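Local coordinates for protein V-type ATPase 116 kDa subunit (Meiothermus ruber, PDB 3RRK) that forms the cytoplasmic N-terminal domain of subunit I, the subunit a homolog of a rotary V-ATPase, and probably takes part in proton transport across the membrane, at residues Lys232-Ala235 and Arg236-Glu240; Ala250-Ser253 and Arg254-Glu258; Asp269-Ala272 and Arg273-Val277. All coordinates share one frame; numbering follows the deposited sequence.

Contact 1: residues Lys232-Ala235 and Arg236-Glu240; sequences KERA and RLAPE
Glu233 O accepts two backbone bonds, a normal helical one from Leu237 N at 2.8 Å and a shorter-looped one from Arg236 N at 3.0 Å. One residue on, Ala238 N closes the next turn on Arg234 O at 2.7 Å. Pro239 has no N-H to give, its CD instead lying 3.4 Å from Ala235 O, and the N of Glu240 makes no bond to the turn before; with the irregular bonding already at Arg236, the helix is kinked here. Of the side chains, Arg234 does most. With CG beside its own backbone N (chi1 -62°) and further bends at chi2 and chi3, it curls forward along the helix, toward the next turn. NH1 of Arg234 then meets CB of Leu237 at 3.4 Å, the two side chains crossing at about a right angle, while NH2 lies 3.7 Å from CB of Ala238. This is a helix turn of 224-281 shaped to lie against another helix: in the long helical arm of the subunit, Arg234 and Ala238 both pack on Leu118 of helix 94-138. The guanidinium also works as a bridge, since NE pairs with Glu121 of that helix and NH2 with Glu241, about two turns further along its own helix. Putting an alanine here removes the guanidinium, which is likely to leave Glu121 and Glu241 without this shared cationic mate and the flank of Leu237 without the group packed against it. On another side of the turn, Arg236 sends an extended chain, bent only at chi3, back past Glu233, and NH1 of Arg236 comes within 4.1 Å of CB of Glu233. The opposite charges of this pair stay apart, with OE1 of Glu233 5.4 Å from NH2 of Arg236.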
loop_
_atom_site.group_PDB
_atom_site.type_symbol
_atom_site.label_atom_id
_atom_site.label_comp_id
_atom_site.label_asym_id
_atom_site.label_seq_id
_atom_site.Cartn_x
_atom_site.Cartn_y
_atom_site.Cartn_z
ATOM N N LYS A 232 -10.960 -22.940 12.761
ATOM C CA LYS A 232 -11.756 -22.848 13.970
ATOM C C LYS A 232 -10.961 -22.181 15.086
ATOM O O LYS A 232 -11.525 -21.499 15.945
ATOM C CB LYS A 232 -12.216 -24.241 14.405
ATOM C CG LYS A 232 -13.088 -24.271 15.651
ATOM C CD LYS A 232 -13.455 -25.709 16.028
ATOM C CE LYS A 232 -13.884 -25.827 17.490
ATOM N NZ LYS A 232 -14.071 -27.242 17.925
ATOM N N GLU A 233 -9.650 -22.378 15.072
ATOM C CA GLU A 233 -8.812 -21.863 16.142
ATOM C C GLU A 233 -8.341 -20.447 15.820
ATOM O O GLU A 233 -8.237 -19.603 16.708
ATOM C CB GLU A 233 -7.625 -22.796 16.395
ATOM C CG GLU A 233 -6.307 -22.307 15.839
ATOM C CD GLU A 233 -5.208 -23.347 15.944
ATOM O OE1 GLU A 233 -5.086 -23.982 17.015
ATOM O OE2 GLU A 233 -4.471 -23.530 14.948
ATOM N N ARG A 234 -8.053 -20.187 14.548
ATOM C CA ARG A 234 -7.772 -18.823 14.129
ATOM C C ARG A 234 -9.008 -17.963 14.399
ATOM O O ARG A 234 -8.889 -16.777 14.680
ATOM C CB ARG A 234 -7.375 -18.746 12.647
ATOM C CG ARG A 234 -6.109 -19.512 12.281
ATOM C CD ARG A 234 -4.911 -19.049 13.095
ATOM N NE ARG A 234 -4.776 -17.590 13.113
ATOM C CZ ARG A 234 -4.423 -16.885 14.188
ATOM N NH1 ARG A 234 -4.169 -17.502 15.337
ATOM N NH2 ARG A 234 -4.327 -15.565 14.118
ATOM N N ALA A 235 -10.194 -18.565 14.331
ATOM C CA ALA A 235 -11.434 -17.829 14.587
ATOM C C ALA A 235 -11.554 -17.451 16.052
ATOM O O ALA A 235 -12.267 -16.514 16.400
ATOM C CB ALA A 235 -12.655 -18.625 14.143
ATOM N N ARG A 236 -10.855 -18.182 16.911
ATOM C CA ARG A 236 -10.874 -17.886 18.336
ATOM C C ARG A 236 -9.734 -16.938 18.689
ATOM O O ARG A 236 -9.886 -16.060 19.533
ATOM C CB ARG A 236 -10.766 -19.177 19.160
ATOM C CG ARG A 236 -11.215 -19.032 20.610
ATOM C CD ARG A 236 -10.960 -20.298 21.427
ATOM N NE ARG A 236 -9.537 -20.543 21.651
ATOM C CZ ARG A 236 -8.820 -21.443 20.985
ATOM N NH1 ARG A 236 -9.395 -22.194 20.053
ATOM N NH2 ARG A 236 -7.527 -21.595 21.254
ATOM N N LEU A 237 -8.595 -17.114 18.027
ATOM C CA LEU A 237 -7.398 -16.347 18.354
ATOM C C LEU A 237 -7.290 -15.013 17.602
ATOM O O LEU A 237 -6.905 -14.000 18.187
ATOM C CB LEU A 237 -6.136 -17.190 18.123
ATOM C CG LEU A 237 -6.039 -18.487 18.940
ATOM C CD1 LEU A 237 -4.791 -19.297 18.573
ATOM C CD2 LEU A 237 -6.084 -18.197 20.435
ATOM N N ALA A 238 -7.629 -15.016 16.315
ATOM C CA ALA A 238 -7.368 -13.859 15.465
ATOM C C ALA A 238 -8.020 -12.582 15.970
ATOM O O ALA A 238 -7.362 -11.549 16.085
ATOM C CB ALA A 238 -7.766 -14.134 14.017
ATOM N N PRO A 239 -9.318 -12.640 16.280
ATOM C CA PRO A 239 -9.996 -11.400 16.658
ATOM C C PRO A 239 -9.331 -10.713 17.846
ATOM O O PRO A 239 -9.329 -9.486 17.924
ATOM C CB PRO A 239 -11.400 -11.871 17.021
ATOM C CG PRO A 239 -11.581 -13.121 16.224
ATOM C CD PRO A 239 -10.243 -13.782 16.238
ATOM N N GLU A 240 -8.760 -11.488 18.755
ATOM C CA GLU A 240 -8.121 -10.887 19.913
ATOM C C GLU A 240 -6.713 -10.392 19.583
ATOM O O GLU A 240 -6.260 -9.381 20.114
ATOM C CB GLU A 240 -8.113 -11.849 21.102
ATOM C CG GLU A 240 -7.407 -11.291 22.341
ATOM C CD GLU A 240 -7.998 -9.975 22.852
ATOM O OE1 GLU A 240 -9.232 -9.782 22.745
ATOM O OE2 GLU A 240 -7.220 -9.134 23.366
#

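Contact 2: residues Ala250-Ser253 and Arg254-Glu258; sequences ARLS and RESGE
Arg254 lies back over the turn that precedes it, its guanidinium laid across the backbone of Ala250 and Arg251, and this is a closely packed part of the contact. CG stands beside the backbone N (chi1 -62°), and a bend at chi3 folds the group over that turn. NH1 of Arg254 touches CB of Ala250 at 3.5 Å, and one face of the guanidinium has CA of Arg251 3.7 Å from its plane. Beneath it, Arg254 N bonds to Ala250 O at 2.9 Å and 170°. The next helical rungs run from Glu255 N to Arg251 O and, at 2.7 Å, from Gly257 N to Ser253 O; that from Ser256 N to Leu252 O is weak. Here the long helix 224-281 lies on helix 94-138, with Leu252 buried on Arg107 and Ala108 and Ser256 meeting Val104.

The side of Arg251 and Glu255 is looser. The two run alongside each other in the same direction, yet what meets is the aliphatic CG of Arg251 and OE2 of Glu255, at 3.3 Å, with their planes turned 56° apart. NE of Arg251 stays 4.8 Å from OE2 of Glu255. The chemistry implies a contact carried by backbone bonds and van der Waals packing, while Arg251 pairs with Glu248, and Glu255 only weakly, at long range, with Arg107.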
loop_
_atom_site.group_PDB
_atom_site.type_symbol
_atom_site.label_atom_id
_atom_site.label_comp_id
_atom_site.label_asym_id
_atom_site.label_seq_id
_atom_site.Cartn_x
_atom_site.Cartn_y
_atom_site.Cartn_z
ATOM N N ALA A 250 -2.854 2.428 17.687
ATOM C CA ALA A 250 -3.351 3.601 18.408
ATOM C C ALA A 250 -2.242 4.259 19.211
ATOM O O ALA A 250 -2.026 5.461 19.122
ATOM C CB ALA A 250 -4.509 3.232 19.320
ATOM N N ARG A 251 -1.533 3.464 19.997
ATOM C CA ARG A 251 -0.430 3.981 20.795
ATOM C C ARG A 251 0.608 4.693 19.927
ATOM O O ARG A 251 1.163 5.711 20.319
ATOM C CB ARG A 251 0.193 2.858 21.616
ATOM C CG ARG A 251 1.414 3.248 22.419
ATOM C CD ARG A 251 1.874 2.084 23.292
ATOM N NE ARG A 251 0.819 1.651 24.211
ATOM C CZ ARG A 251 0.221 0.457 24.182
ATOM N NH1 ARG A 251 0.577 -0.456 23.282
ATOM N NH2 ARG A 251 -0.729 0.171 25.066
ATOM N N LEU A 252 0.847 4.186 18.728
ATOM C CA LEU A 252 1.831 4.812 17.858
ATOM C C LEU A 252 1.303 6.155 17.325
ATOM O O LEU A 252 2.057 7.114 17.162
ATOM C CB LEU A 252 2.218 3.871 16.721
ATOM C CG LEU A 252 3.357 4.341 15.816
ATOM C CD1 LEU A 252 4.598 4.564 16.633
ATOM C CD2 LEU A 252 3.636 3.355 14.692
ATOM N N SER A 253 0.000 6.216 17.071
ATOM C CA SER A 253 -0.635 7.446 16.643
ATOM C C SER A 253 -0.540 8.537 17.727
ATOM O O SER A 253 -0.114 9.667 17.477
ATOM C CB SER A 253 -2.095 7.187 16.312
ATOM O OG SER A 253 -2.644 8.282 15.603
ATOM N N ARG A 254 -0.938 8.196 18.938
ATOM C CA ARG A 254 -0.878 9.156 20.022
ATOM C C ARG A 254 0.553 9.617 20.293
ATOM O O ARG A 254 0.798 10.788 20.546
ATOM C CB ARG A 254 -1.513 8.573 21.283
ATOM C CG ARG A 254 -2.986 8.237 21.128
ATOM C CD ARG A 254 -3.651 7.951 22.474
ATOM N NE ARG A 254 -3.061 6.781 23.114
ATOM C CZ ARG A 254 -3.504 5.536 22.959
ATOM N NH1 ARG A 254 -4.557 5.297 22.191
ATOM N NH2 ARG A 254 -2.894 4.533 23.578
ATOM N N GLU A 255 1.508 8.702 20.230
ATOM C CA GLU A 255 2.876 9.057 20.574
ATOM C C GLU A 255 3.562 9.844 19.469
ATOM O O GLU A 255 4.415 10.688 19.731
ATOM C CB GLU A 255 3.689 7.800 20.857
ATOM C CG GLU A 255 3.281 7.031 22.098
ATOM C CD GLU A 255 4.004 5.691 22.207
ATOM O OE1 GLU A 255 4.546 5.215 21.171
ATOM O OE2 GLU A 255 4.025 5.128 23.329
ATOM N N SER A 256 3.190 9.562 18.230
ATOM C CA SER A 256 4.008 9.991 17.104
ATOM C C SER A 256 3.261 10.567 15.892
ATOM O O SER A 256 3.896 11.016 14.938
ATOM C CB SER A 256 4.900 8.822 16.647
ATOM O OG SER A 256 6.046 8.712 17.461
ATOM N N GLY A 257 1.933 10.529 15.912
ATOM C CA GLY A 257 1.151 11.042 14.797
ATOM C C GLY A 257 1.519 12.470 14.394
ATOM O O GLY A 257 1.789 12.752 13.222
ATOM N N GLU A 258 1.549 13.369 15.372
ATOM C CA GLU A 258 1.850 14.765 15.103
ATOM C C GLU A 258 3.276 14.985 14.578
ATOM O O GLU A 258 3.492 15.787 13.668
ATOM C CB GLU A 258 1.570 15.632 16.345
ATOM C CG GLU A 258 1.970 17.077 16.189
ATOM C CD GLU A 258 1.936 17.835 17.508
ATOM O OE1 GLU A 258 2.097 17.179 18.567
ATOM O OE2 GLU A 258 1.754 19.080 17.487
#

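Contact 3: residues Asp269-Ala272 and Arg273-Val277; sequences DEVA and RYKAV
Arg273 and Glu270, the two residues with the most surface covered here, meet through a salt bridge of 3.0 Å between NH1 of Arg273 and OE2 of Glu270. Both chains bend to make it. Glu270 folds at chi2 (-69°), which brings its carboxylate forward along the helix, and Arg273, its CG opposite the backbone N (chi1 176°), turns at chi3 to send the guanidinium back to it. The two flat groups cross obliquely, their planes 64° apart; NH1 of Arg273 is nearest OE2 of Glu270, with OE1 3.5 Å away. OE2 also pairs with Arg266, so that this oxygen of the buried Glu270 is shared by two cations, which would be expected to stabilise its negative charge. The other oxygen, OE1 of Glu270, sits 3.5 Å from CE2 of Tyr274, whose ring has the carbonyl oxygen of Glu270 at its edge, in plane, 3.0 Å from CD2.

Ala272, third in covered surface, contributes mainly through its backbone, its O accepting from Ala276 N at 2.9 Å. Beside it, CG1 of Val271 runs alongside Lys275 and meets CE at 4.0 Å, while the amine goes on to Glu66. The hydroxyl of Tyr274 is hydrogen-bonded to Glu61, and Val271 and Glu270 pack on Trp65, all on helix 56-79. An acid three residues before an arginine, pairing across one turn, is a classic intrahelical salt bridge; here it occurs near the end of the long helix 224-281, where that helix meets helix 56-79 and, through strand 310-313, the four-stranded antiparallel sheet of what is probably the proximal lobe.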
loop_
_atom_site.group_PDB
_atom_site.type_symbol
_atom_site.label_atom_id
_atom_site.label_comp_id
_atom_site.label_asym_id
_atom_site.label_seq_id
_atom_site.Cartn_x
_atom_site.Cartn_y
_atom_site.Cartn_z
ATOM N N ASP A 269 8.917 20.159 1.624
ATOM C CA ASP A 269 9.527 21.428 1.225
ATOM C C ASP A 269 10.988 21.279 0.902
ATOM O O ASP A 269 11.514 21.988 0.034
ATOM C CB ASP A 269 9.406 22.501 2.314
ATOM C CG ASP A 269 7.979 22.746 2.734
ATOM O OD1 ASP A 269 7.058 22.472 1.926
ATOM O OD2 ASP A 269 7.785 23.207 3.882
ATOM N N GLU A 270 11.655 20.388 1.634
ATOM C CA GLU A 270 13.080 20.211 1.453
ATOM C C GLU A 270 13.346 19.653 0.066
ATOM O O GLU A 270 14.247 20.112 -0.645
ATOM C CB GLU A 270 13.648 19.304 2.535
ATOM C CG GLU A 270 13.864 20.031 3.827
ATOM C CD GLU A 270 14.981 21.036 3.712
ATOM O OE1 GLU A 270 15.642 21.062 2.658
ATOM O OE2 GLU A 270 15.207 21.799 4.666
ATOM N N VAL A 271 12.525 18.693 -0.329
ATOM C CA VAL A 271 12.648 18.082 -1.637
ATOM C C VAL A 271 12.409 19.098 -2.771
ATOM O O VAL A 271 13.214 19.201 -3.703
ATOM C CB VAL A 271 11.726 16.867 -1.743
ATOM C CG1 VAL A 271 11.628 16.403 -3.167
ATOM C CG2 VAL A 271 12.240 15.743 -0.815
ATOM N N ALA A 272 11.338 19.875 -2.662
ATOM C CA ALA A 272 11.055 20.927 -3.637
ATOM C C ALA A 272 12.217 21.892 -3.764
ATOM O O ALA A 272 12.577 22.329 -4.860
ATOM C CB ALA A 272 9.786 21.686 -3.261
ATOM N N ARG A 273 12.795 22.230 -2.626
ATOM C CA ARG A 273 13.877 23.191 -2.590
ATOM C C ARG A 273 15.078 22.626 -3.339
ATOM O O ARG A 273 15.668 23.298 -4.179
ATOM C CB ARG A 273 14.214 23.496 -1.134
ATOM C CG ARG A 273 15.381 24.418 -0.886
ATOM C CD ARG A 273 15.480 24.680 0.611
ATOM N NE ARG A 273 14.150 24.908 1.181
ATOM C CZ ARG A 273 13.844 24.771 2.469
ATOM N NH1 ARG A 273 14.770 24.401 3.345
ATOM N NH2 ARG A 273 12.602 24.993 2.881
ATOM N N TYR A 274 15.420 21.377 -3.053
ATOM C CA TYR A 274 16.547 20.735 -3.716
ATOM C C TYR A 274 16.305 20.529 -5.192
ATOM O O TYR A 274 17.187 20.778 -6.000
ATOM C CB TYR A 274 16.874 19.384 -3.070
ATOM C CG TYR A 274 17.785 19.487 -1.878
ATOM C CD1 TYR A 274 19.156 19.298 -2.003
ATOM C CD2 TYR A 274 17.278 19.787 -0.631
ATOM C CE1 TYR A 274 19.991 19.399 -0.903
ATOM C CE2 TYR A 274 18.095 19.895 0.463
ATOM C CZ TYR A 274 19.447 19.698 0.330
ATOM O OH TYR A 274 20.245 19.801 1.447
ATOM N N LYS A 275 15.123 20.045 -5.549
ATOM C CA LYS A 275 14.819 19.818 -6.960
ATOM C C LYS A 275 14.843 21.138 -7.747
ATOM O O LYS A 275 15.481 21.230 -8.802
ATOM C CB LYS A 275 13.488 19.070 -7.150
ATOM C CG LYS A 275 13.555 17.567 -6.836
ATOM C CD LYS A 275 12.439 16.778 -7.537
ATOM C CE LYS A 275 12.299 15.344 -7.017
ATOM N NZ LYS A 275 13.312 14.369 -7.547
ATOM N N ALA A 276 14.164 22.157 -7.226
ATOM C CA ALA A 276 14.128 23.475 -7.874
ATOM C C ALA A 276 15.512 23.887 -8.350
ATOM O O ALA A 276 15.726 24.207 -9.521
ATOM C CB ALA A 276 13.581 24.523 -6.913
ATOM N N VAL A 277 16.451 23.890 -7.420
ATOM C CA VAL A 277 17.832 24.175 -7.747
ATOM C C VAL A 277 18.357 23.287 -8.876
ATOM O O VAL A 277 19.007 23.773 -9.806
ATOM C CB VAL A 277 18.724 23.993 -6.514
ATOM C CG1 VAL A 277 20.183 24.223 -6.873
ATOM C CG2 VAL A 277 18.269 24.929 -5.409
#

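In the fold
All three contacts are separate turns along helix 224-281, in series and without touching: the centres of contacts 1 and 2 lie about 27 Å apart, and those of contacts 1 and 3 about 49 Å, on opposite sides of the chain's centre. Contact 2 is partly buried, whereas contacts 1 and 3 are surface contacts. Contacts 1 and 2 rest on the same neighbour, helix 94-138, while contact 3 has moved on to helix 56-79 and strand 310-313. The chemistry shifts likewise: contact 3 alone has a salt bridge between its own segments, in addition to pairs outside them, whereas the ion pairs described at contacts 1 and 2 all reach outside.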